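Local coordinates for protein peroxiredoxin (Mycobacterium tuberculosis, PDB 5EPF) that probably reduces hydrogen peroxide and organic hydroperoxides with thiol electrons, protecting the cell from oxidative stress and perhaps sensing peroxide signals, at residues L41-A46 with G103-Q108. Sequence-based numbering, arbitrary orientation. Where two conformers were deposited one is given.
Sequences LFFYPA and GTVAAQ
Phe43 meets the first turn of helix 104-109 with the far end of its ring, bridging the 8.0 Å between its own CA and that of Ala106. Its CG stands anti to the carbonyl carbon and beside the backbone N (chi1 -77°), which carries the ring away from strand 39-43 toward the helix. There CE1 comes to 3.7 Å from Ala106 CA, which lies obliquely to the ring. The methyl of Ala106 lies a little farther off, its CB 4.1 Å from the same CE1, and the closest approach of the ring is thus to helix backbone rather than to a side chain. Val105 approaches differently: its CG1 sits at the ring edge, near the ring plane, 4.2 Å from CZ. With CG2 of Val105 turned from the strand, a single branch does the touching.

Phe109 also meets the Phe43 ring, with planes at about 55°, and Ile76 of the adjacent parallel strand packs on it. Asp100 accepts hydrogen bonds from Val105 N and Ala106 N through separate carboxylate oxygens, holding the first turn of the helix, whose N-cap is Gly103.

The strand belongs to the central sheet of the thioredoxin-like fold and leads toward helix 50-61, which carries the probable peroxidatic Cys52. No hydrogen bond passes between 41-46 and 103-108; between these two segments the small, buried contact rests on dispersion and hydrophobic burial.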
# COMPACT_ATOMS: atom_id res chain seq x y z
N LEU A 41 2.16 -1.51 -2.76
CA LEU A 41 1.81 -1.40 -1.34
C LEU A 41 1.86 0.09 -1.00
O LEU A 41 2.94 0.68 -0.98
CB LEU A 41 2.81 -2.18 -0.48
CG LEU A 41 2.52 -2.21 1.02
CD1 LEU A 41 1.21 -2.95 1.32
CD2 LEU A 41 3.70 -2.84 1.77
N PHE A 42 0.70 0.70 -0.78
CA PHE A 42 0.63 2.14 -0.59
C PHE A 42 0.26 2.46 0.85
O PHE A 42 -0.86 2.18 1.29
CB PHE A 42 -0.22 2.86 -1.65
CG PHE A 42 -1.73 2.61 -1.62
CD1 PHE A 42 -2.58 3.52 -0.99
CD2 PHE A 42 -2.30 1.55 -2.31
CE1 PHE A 42 -3.96 3.33 -1.01
CE2 PHE A 42 -3.69 1.36 -2.32
CZ PHE A 42 -4.51 2.26 -1.69
N PHE A 43 1.22 3.04 1.58
CA PHE A 43 1.00 3.49 2.96
C PHE A 43 0.35 4.86 2.91
O PHE A 43 0.86 5.79 2.26
CB PHE A 43 2.34 3.64 3.68
CG PHE A 43 2.96 2.35 4.13
CD1 PHE A 43 2.77 1.86 5.41
CD2 PHE A 43 3.80 1.65 3.27
CE1 PHE A 43 3.38 0.67 5.82
CE2 PHE A 43 4.43 0.48 3.66
CZ PHE A 43 4.21 -0.01 4.95
N TYR A 44 -0.75 5.02 3.64
CA TYR A 44 -1.41 6.31 3.72
C TYR A 44 -1.62 6.69 5.18
O TYR A 44 -1.82 5.82 6.03
CB TYR A 44 -2.75 6.35 2.96
CG TYR A 44 -3.74 5.26 3.33
CD1 TYR A 44 -4.61 5.41 4.41
CD2 TYR A 44 -3.82 4.09 2.57
CE1 TYR A 44 -5.53 4.40 4.73
CE2 TYR A 44 -4.73 3.10 2.89
CZ TYR A 44 -5.58 3.26 3.96
OH TYR A 44 -6.48 2.27 4.24
N PRO A 45 -1.56 7.99 5.50
CA PRO A 45 -1.62 8.37 6.93
C PRO A 45 -2.92 8.01 7.63
O PRO A 45 -2.90 7.52 8.76
CB PRO A 45 -1.36 9.89 6.93
CG PRO A 45 -0.77 10.21 5.60
CD PRO A 45 -1.11 9.10 4.64
N ALA A 46 -4.06 8.26 6.99
CA ALA A 46 -5.33 8.21 7.70
C ALA A 46 -6.45 7.92 6.72
O ALA A 46 -6.77 8.76 5.86
CB ALA A 46 -5.59 9.51 8.46
N GLY A 103 2.05 -0.36 13.95
CA GLY A 103 3.10 0.23 13.15
C GLY A 103 4.29 -0.66 12.89
O GLY A 103 5.33 -0.17 12.44
N THR A 104 4.16 -1.97 13.13
CA THR A 104 5.29 -2.89 12.98
C THR A 104 5.76 -2.96 11.53
O THR A 104 6.96 -2.93 11.25
CB THR A 104 4.87 -4.28 13.48
OG1 THR A 104 4.49 -4.17 14.86
CG2 THR A 104 6.01 -5.29 13.34
N VAL A 105 4.82 -3.05 10.58
CA VAL A 105 5.22 -3.13 9.19
C VAL A 105 5.70 -1.77 8.70
O VAL A 105 6.69 -1.68 7.96
CB VAL A 105 4.09 -3.74 8.33
CG1 VAL A 105 4.47 -3.78 6.86
CG2 VAL A 105 3.77 -5.17 8.82
N ALA A 106 5.06 -0.69 9.15
CA ALA A 106 5.56 0.64 8.84
C ALA A 106 7.02 0.79 9.28
O ALA A 106 7.85 1.35 8.55
CB ALA A 106 4.69 1.69 9.52
N ALA A 107 7.35 0.30 10.48
CA ALA A 107 8.73 0.35 10.95
C ALA A 107 9.66 -0.44 10.04
O ALA A 107 10.77 -0.00 9.74
CB ALA A 107 8.82 -0.16 12.40
N GLN A 108 9.21 -1.62 9.58
CA GLN A 108 10.02 -2.40 8.66
C GLN A 108 10.35 -1.61 7.40
O GLN A 108 11.45 -1.71 6.87
CB GLN A 108 9.28 -3.70 8.30
CG GLN A 108 9.93 -4.46 7.18
CD GLN A 108 9.04 -5.54 6.57
OE1 GLN A 108 9.42 -6.18 5.60
NE2 GLN A 108 7.85 -5.72 7.13